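Local coordinates for diacylglycerol lipase (Aspergillus oryzae, PDB 5XK2), which probably hydrolyses ester bonds of mono- and diacylglycerols as a fungal class 3 lipase of the alpha/beta-hydrolase fold, captured here in a closed conformation, at residues R182-N185 and K186-E190; D129-I132 and K133-E137; V247-K250 and G251-T255. All blocks are in the same frame, centred on the assembly; numbering follows the deposited sequence.

Interaction 1: R182-N185 and K186-E190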
loop_
_atom_site.group_PDB
_atom_site.type_symbol
_atom_site.label_atom_id
_atom_site.label_comp_id
_atom_site.label_asym_id
_atom_site.label_seq_id
_atom_site.Cartn_x
_atom_site.Cartn_y
_atom_site.Cartn_z
ATOM N N ARG A 182 -4.619 13.640 -8.177
ATOM C CA ARG A 182 -4.342 14.859 -8.954
ATOM C C ARG A 182 -3.199 14.608 -9.949
ATOM O O ARG A 182 -2.305 13.783 -9.676
ATOM C CB ARG A 182 -3.971 16.009 -8.030
ATOM C CG ARG A 182 -5.091 16.404 -7.088
ATOM C CD ARG A 182 -4.720 17.644 -6.292
ATOM N NE ARG A 182 -5.827 18.042 -5.411
ATOM C CZ ARG A 182 -5.901 17.772 -4.111
ATOM N NH1 ARG A 182 -4.921 17.102 -3.497
ATOM N NH2 ARG A 182 -6.965 18.189 -3.412
ATOM N N VAL A 183 -3.318 15.189 -11.144
ATOM C CA VAL A 183 -2.242 15.141 -12.137
ATOM C C VAL A 183 -1.644 16.457 -12.595
ATOM O O VAL A 183 -0.641 16.458 -13.295
ATOM C CB VAL A 183 -2.709 14.385 -13.379
ATOM C CG1 VAL A 183 -3.143 12.974 -12.966
ATOM C CG2 VAL A 183 -3.882 15.107 -14.064
ATOM N N ALA A 184 -2.262 17.569 -12.226
ATOM C CA ALA A 184 -2.045 18.826 -12.938
ATOM C C ALA A 184 -1.826 19.996 -11.994
ATOM O O ALA A 184 -2.383 20.030 -10.906
ATOM C CB ALA A 184 -3.256 19.122 -13.850
ATOM N N ASN A 185 -1.039 20.977 -12.424
ATOM C CA ASN A 185 -1.012 22.255 -11.707
ATOM C C ASN A 185 -2.234 23.078 -12.110
ATOM O O ASN A 185 -3.080 22.592 -12.875
ATOM C CB ASN A 185 0.314 23.010 -11.950
ATOM C CG ASN A 185 0.465 23.570 -13.367
ATOM O OD1 ASN A 185 -0.272 23.235 -14.295
ATOM N ND2 ASN A 185 1.477 24.434 -13.539
ATOM N N LYS A 186 -2.382 24.297 -11.593
ATOM C CA LYS A 186 -3.651 24.990 -11.844
ATOM C C LYS A 186 -3.876 25.300 -13.340
ATOM O O LYS A 186 -4.957 25.017 -13.852
ATOM C CB LYS A 186 -3.783 26.282 -10.991
ATOM C CG LYS A 186 -5.253 26.722 -10.842
ATOM C CD LYS A 186 -5.442 27.831 -9.792
ATOM C CE LYS A 186 -6.914 27.960 -9.390
ATOM N NZ LYS A 186 -7.104 28.854 -8.206
ATOM N N PRO A 187 -2.875 25.869 -14.055
ATOM C CA PRO A 187 -3.116 26.131 -15.485
ATOM C C PRO A 187 -3.494 24.870 -16.269
ATOM O O PRO A 187 -4.403 24.927 -17.105
ATOM C CB PRO A 187 -1.764 26.688 -15.975
ATOM C CG PRO A 187 -1.158 27.281 -14.771
ATOM C CD PRO A 187 -1.578 26.425 -13.612
ATOM N N LEU A 188 -2.850 23.745 -15.983
ATOM C CA LEU A 188 -3.193 22.518 -16.710
ATOM C C LEU A 188 -4.572 22.008 -16.309
ATOM O O LEU A 188 -5.342 21.537 -17.150
ATOM C CB LEU A 188 -2.142 21.433 -16.485
ATOM C CG LEU A 188 -2.432 20.108 -17.198
ATOM C CD1 LEU A 188 -2.636 20.336 -18.707
ATOM C CD2 LEU A 188 -1.307 19.069 -16.960
ATOM N N ALA A 189 -4.901 22.096 -15.025
ATOM C CA ALA A 189 -6.234 21.641 -14.622
ATOM C C ALA A 189 -7.320 22.495 -15.260
ATOM O O ALA A 189 -8.342 21.967 -15.670
ATOM C CB ALA A 189 -6.379 21.651 -13.114
ATOM N N GLU A 190 -7.091 23.807 -15.383
ATOM C CA GLU A 190 -8.079 24.663 -16.056
ATOM C C GLU A 190 -8.191 24.315 -17.537
ATOM O O GLU A 190 -9.284 24.267 -18.098
ATOM C CB GLU A 190 -7.724 26.157 -15.893
ATOM C CG GLU A 190 -7.686 26.576 -14.413
ATOM C CD GLU A 190 -7.343 28.048 -14.205
ATOM O OE1 GLU A 190 -7.391 28.822 -15.186
ATOM O OE2 GLU A 190 -7.027 28.406 -13.050
#

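Interaction 2: D129-I132 and K133-E137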
loop_
_atom_site.group_PDB
_atom_site.type_symbol
_atom_site.label_atom_id
_atom_site.label_comp_id
_atom_site.label_asym_id
_atom_site.label_seq_id
_atom_site.Cartn_x
_atom_site.Cartn_y
_atom_site.Cartn_z
ATOM N N ASP A 129 2.676 6.358 -28.361
ATOM C CA ASP A 129 2.857 6.119 -29.792
ATOM C C ASP A 129 2.081 4.889 -30.282
ATOM O O ASP A 129 1.424 4.943 -31.327
ATOM C CB ASP A 129 4.342 5.970 -30.105
ATOM C CG ASP A 129 5.108 7.265 -29.900
ATOM O OD1 ASP A 129 4.482 8.346 -29.958
ATOM O OD2 ASP A 129 6.337 7.203 -29.685
ATOM N N ARG A 130 2.156 3.807 -29.517
ATOM C CA ARG A 130 1.412 2.572 -29.803
ATOM C C ARG A 130 -0.087 2.807 -29.811
ATOM O O ARG A 130 -0.809 2.301 -30.661
ATOM C CB ARG A 130 1.714 1.516 -28.753
ATOM C CG ARG A 130 2.809 0.574 -29.053
ATOM C CD ARG A 130 3.038 -0.209 -27.781
ATOM N NE ARG A 130 3.754 0.586 -26.792
ATOM C CZ ARG A 130 4.200 0.097 -25.646
ATOM N NH1 ARG A 130 3.957 -1.171 -25.336
ATOM N NH2 ARG A 130 4.890 0.864 -24.818
ATOM N N ILE A 131 -0.555 3.585 -28.838
ATOM C CA ILE A 131 -1.988 3.833 -28.717
ATOM C C ILE A 131 -2.509 4.701 -29.867
ATOM O O ILE A 131 -3.544 4.412 -30.461
ATOM C CB ILE A 131 -2.306 4.463 -27.341
ATOM C CG1 ILE A 131 -2.121 3.394 -26.250
ATOM C CG2 ILE A 131 -3.724 5.030 -27.329
ATOM C CD1 ILE A 131 -2.166 3.927 -24.820
ATOM N N ILE A 132 -1.774 5.752 -30.218
ATOM C CA ILE A 132 -2.162 6.594 -31.333
ATOM C C ILE A 132 -2.145 5.810 -32.645
ATOM O O ILE A 132 -3.057 5.949 -33.467
ATOM C CB ILE A 132 -1.246 7.820 -31.415
ATOM C CG1 ILE A 132 -1.555 8.747 -30.238
ATOM C CG2 ILE A 132 -1.427 8.559 -32.749
ATOM C CD1 ILE A 132 -0.619 9.919 -30.132
ATOM N N LYS A 133 -1.129 4.962 -32.809
ATOM C CA LYS A 133 -1.036 4.108 -33.996
ATOM C C LYS A 133 -2.296 3.274 -34.119
ATOM O O LYS A 133 -2.898 3.163 -35.191
ATOM C CB LYS A 133 0.195 3.204 -33.922
ATOM C CG LYS A 133 0.330 2.228 -35.107
ATOM C CD LYS A 133 1.403 1.179 -34.816
ATOM C CE LYS A 133 1.767 0.340 -36.051
ATOM N NZ LYS A 133 1.170 -1.035 -36.042
ATOM N N THR A 134 -2.709 2.712 -32.988
ATOM C CA THR A 134 -3.891 1.858 -32.960
ATOM C C THR A 134 -5.179 2.642 -33.209
ATOM O O THR A 134 -6.051 2.177 -33.946
ATOM C CB THR A 134 -3.981 1.100 -31.621
ATOM O OG1 THR A 134 -2.808 0.283 -31.460
ATOM C CG2 THR A 134 -5.219 0.200 -31.598
ATOM N N LEU A 135 -5.322 3.829 -32.606
ATOM C CA LEU A 135 -6.497 4.646 -32.863
ATOM C C LEU A 135 -6.606 4.963 -34.363
ATOM O O LEU A 135 -7.680 4.888 -34.950
ATOM C CB LEU A 135 -6.444 5.950 -32.048
ATOM C CG LEU A 135 -6.570 5.755 -30.534
ATOM C CD1 LEU A 135 -6.480 7.103 -29.817
ATOM C CD2 LEU A 135 -7.879 5.076 -30.189
ATOM N N ASP A 136 -5.467 5.292 -34.961
ATOM C CA ASP A 136 -5.434 5.639 -36.379
ATOM C C ASP A 136 -5.824 4.431 -37.253
ATOM O O ASP A 136 -6.572 4.576 -38.229
ATOM C CB ASP A 136 -4.053 6.177 -36.755
ATOM C CG ASP A 136 -3.786 7.580 -36.186
ATOM O OD1 ASP A 136 -4.699 8.187 -35.575
ATOM O OD2 ASP A 136 -2.652 8.068 -36.372
ATOM N N GLU A 137 -5.355 3.243 -36.885
ATOM C CA GLU A 137 -5.699 2.025 -37.624
ATOM C C GLU A 137 -7.202 1.729 -37.516
ATOM O O GLU A 137 -7.817 1.263 -38.469
ATOM C CB GLU A 137 -4.883 0.835 -37.112
ATOM C CG GLU A 137 -3.402 0.905 -37.472
ATOM C CD GLU A 137 -2.557 -0.093 -36.715
ATOM O OE1 GLU A 137 -3.082 -0.729 -35.774
ATOM O OE2 GLU A 137 -1.369 -0.256 -37.081
#

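Interaction 3: V247-K250 and G251-T255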
loop_
_atom_site.group_PDB
_atom_site.type_symbol
_atom_site.label_atom_id
_atom_site.label_comp_id
_atom_site.label_asym_id
_atom_site.label_seq_id
_atom_site.Cartn_x
_atom_site.Cartn_y
_atom_site.Cartn_z
ATOM N N VAL A 247 -10.343 23.447 -6.575
ATOM C CA VAL A 247 -10.201 22.999 -5.203
ATOM C C VAL A 247 -11.585 23.145 -4.613
ATOM O O VAL A 247 -12.170 24.229 -4.681
ATOM C CB VAL A 247 -9.183 23.821 -4.416
ATOM C CG1 VAL A 247 -9.066 23.279 -2.979
ATOM C CG2 VAL A 247 -7.831 23.784 -5.129
ATOM N N ASN A 248 -12.147 22.063 -4.094
ATOM C CA ASN A 248 -13.489 22.149 -3.511
ATOM C C ASN A 248 -13.514 21.393 -2.209
ATOM O O ASN A 248 -13.245 20.192 -2.192
ATOM C CB ASN A 248 -14.547 21.598 -4.481
ATOM C CG ASN A 248 -15.978 21.948 -4.061
ATOM O OD1 ASN A 248 -16.366 21.734 -2.919
ATOM N ND2 ASN A 248 -16.763 22.480 -4.991
ATOM N N PHE A 249 -13.800 22.084 -1.113
ATOM C CA PHE A 249 -13.725 21.437 0.193
ATOM C C PHE A 249 -15.004 20.705 0.603
ATOM O O PHE A 249 -15.070 20.141 1.711
ATOM C CB PHE A 249 -13.378 22.482 1.268
ATOM C CG PHE A 249 -12.062 23.168 1.045
ATOM C CD1 PHE A 249 -10.923 22.430 0.758
ATOM C CD2 PHE A 249 -11.969 24.543 1.100
ATOM C CE1 PHE A 249 -9.694 23.063 0.546
ATOM C CE2 PHE A 249 -10.736 25.182 0.886
ATOM C CZ PHE A 249 -9.608 24.433 0.606
ATOM N N LYS A 250 -16.032 20.702 -0.245
ATOM C CA LYS A 250 -17.309 20.097 0.170
ATOM C C LYS A 250 -17.485 18.657 -0.300
ATOM O O LYS A 250 -18.482 18.021 0.006
ATOM C CB LYS A 250 -18.486 20.951 -0.330
ATOM C CG LYS A 250 -18.494 22.357 0.255
ATOM C CD LYS A 250 -18.634 22.328 1.764
ATOM C CE LYS A 250 -18.539 23.765 2.324
ATOM N NZ LYS A 250 -19.108 23.878 3.688
ATOM N N GLY A 251 -16.535 18.163 -1.085
ATOM C CA GLY A 251 -16.499 16.761 -1.484
ATOM C C GLY A 251 -15.377 16.000 -0.794
ATOM O O GLY A 251 -15.063 16.204 0.381
ATOM N N ASN A 252 -14.770 15.086 -1.545
ATOM C CA ASN A 252 -13.703 14.245 -1.002
ATOM C C ASN A 252 -12.552 15.035 -0.364
ATOM O O ASN A 252 -11.973 14.606 0.632
ATOM C CB ASN A 252 -13.170 13.334 -2.124
ATOM C CG ASN A 252 -11.902 12.575 -1.727
ATOM O OD1 ASN A 252 -10.791 12.991 -2.065
ATOM N ND2 ASN A 252 -12.066 11.436 -1.032
ATOM N N THR A 253 -12.224 16.195 -0.922
ATOM C CA THR A 253 -11.083 16.952 -0.431
ATOM C C THR A 253 -11.252 17.404 1.019
ATOM O O THR A 253 -10.268 17.539 1.752
ATOM C CB THR A 253 -10.838 18.167 -1.334
ATOM O OG1 THR A 253 -10.582 17.706 -2.662
ATOM C CG2 THR A 253 -9.621 18.979 -0.861
ATOM N N GLY A 254 -12.498 17.589 1.443
ATOM C CA GLY A 254 -12.778 18.012 2.806
ATOM C C GLY A 254 -12.908 16.903 3.842
ATOM O O GLY A 254 -13.075 17.185 5.036
ATOM N N THR A 255 -12.876 15.648 3.403
ATOM C CA THR A 255 -13.044 14.521 4.331
ATOM C C THR A 255 -11.786 14.298 5.175
ATOM O O THR A 255 -10.700 14.731 4.807
ATOM C CB THR A 255 -13.383 13.216 3.581
ATOM O OG1 THR A 255 -12.319 12.917 2.681
ATOM C CG2 THR A 255 -14.685 13.378 2.781
HETATM O O HOH W 1 -10.986 19.488 -4.743
#

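Interaction 1: R182-N185 and K186-E190
The flat amide of N185 has the pyrrolidine ring of P187 over one of its faces: CD of P187 stands 3.5 Å from CG of N185, almost straight above the plane, and the two side chains cross at about a right angle. The polar ends of the amide are both engaged. OD1 of N185 accepts a hydrogen bond from L188 N at 3.1 Å, a donor that comes from the P187 side and is tilted 31° from the carbonyl plane, and it also accepts from K115 N. ND2 donates one to G113 O, so contacts at both ends fix the rotation of the group. The first torsion makes this possible: with chi1 at 71°, CG is tucked between the backbone N and the carbonyl carbon, and OD1 hangs over the start of the helix.

N185 contributes its main chain as well. Its carbonyl O receives A189 N at 2.9 Å, the first i to i+4 bond of helix 186-195. P187, in the opening turn, has no amide proton to place.

Beneath the cap lies an apolar patch. The methyl of A184 presses against the branch of L188, with CB 3.6 Å from L188 CG, and faces the methyl of A189 with their CB atoms 4.1 Å apart. Beyond them, L188 and V183 reach L161 of helix 154-168, which carries the patch into the interior.

An asparagine N-cap in which the residue before it, A184 (N'), packs on A189 (N4), five residues on, has the layout of a hydrophobic staple. It marks the place where the loop following strand 173-178 of the alpha/beta-hydrolase sheet turns into a helix.

Interaction 2: D129-I132 and K133-E137
R130 with T134, I131 with L135 and I132 with D136 meet one turn apart in the last part of helix 118-138, an amphipathic helix that lies against the central sheet of this alpha/beta-hydrolase fold. The spacing is the i to i+4 repeat of an alpha helix, and the backbone carries it with K133 N to D129 O, L135 N to I131 O and D136 N to I132 O.

The buried side, formed by I131 and L135, is apolar. CG2 of I131 sits 4.3 Å from CD1 of L135, a light touch; both side chains also pack on the sheet, sharing V86 of strand 83-89, with F88 beside I131 and I84 beside L135. On a neighbouring, more open flank, I132 and D136 run side by side and point the same way, CG2 of I132 being 3.9 Å from OD2 of D136. That carboxylate has its polar partner in Y171, whose hydroxyl bonds to OD1, while I132 packs on L166 of helix 154-168.

On another side NZ of K133 meets OE2 of E137 on its syn side at 2.9 Å, a salt bridge; the lysine chain bends at its last torsion to get there.

T134 bonds twice to one carbonyl. With chi1 at -60°, OG1 lies beside the backbone N, and N and OG1 of T134 reach R130 O from opposite faces of its plane, each at 3.0 Å.

Interaction 3: V247-K250 and G251-T255
G251 follows K250 at the end of a tight bend, and the chain then doubles back so that T253 and G254 come against N248 and F249. The bend is an Asx turn: OD1 of N248 accepts K250 N at 2.9 Å in its carbonyl plane, while ND2 of the same amide is bonded to D244 O. From G251 the chain enters a short 3-10 segment, and the G251 carbonyl receives G254 N.

N252 faces away from the first segment. Its backbone N bonds to E224, and its amide ND2 to the carbonyls of N204 and D206; a Ser-His-Asp arrangement that may include D206 is suggested by the geometry, which would put this turn next to the probable active site.

T253 makes the main side-chain contact. Its CB lies 3.3 Å from N248 O, and its methyl CG2 approaches the edge of the F249 ring, 4.0 Å from CD1 and near the ring plane. With chi1 at -60°, OG1 of T253 is placed beside its own backbone N and accepts a hydrogen bond of 2.8 Å from a water, and that water accepts from N248 N at 2.9 Å.

G254 comes next, its CA directed at F249 O in a CA-H...O contact of 3.3 Å. At T255, both N and OG1 bond to N252 O, the hydroxyl along a lone pair at 2.7 Å; OG1 has K210 NZ as a further partner.

Direct hydrogen bonds thus lie within each segment or run to neighbouring loops. The Asx turn and the 3-10 bonds shape each half separately, and the halves meet through weak contacts and one water relay.

In the fold
Reading from the N terminus, interaction 2 comes first, in helix 118-138, followed by interaction 1 at the start of helix 186-195 and interaction 3 in the loop after strand 240-243. The three run in series: each is confined to one continuous stretch, so none nests in or crosses another. Interaction 3 folds its chain back as a turn, and interaction 1 lies where a loop passes into a helix. Interactions 1 and 3 are neighbours, with centres about 16 Å apart; R182 packs its NH2 against OG1 of T253, 3.7 Å away. Interaction 2 lies about 37 Å from interaction 3 between centres, across the chain's middle. Helix 154-168 is shared ground, touched by interactions 1 and 2 alike.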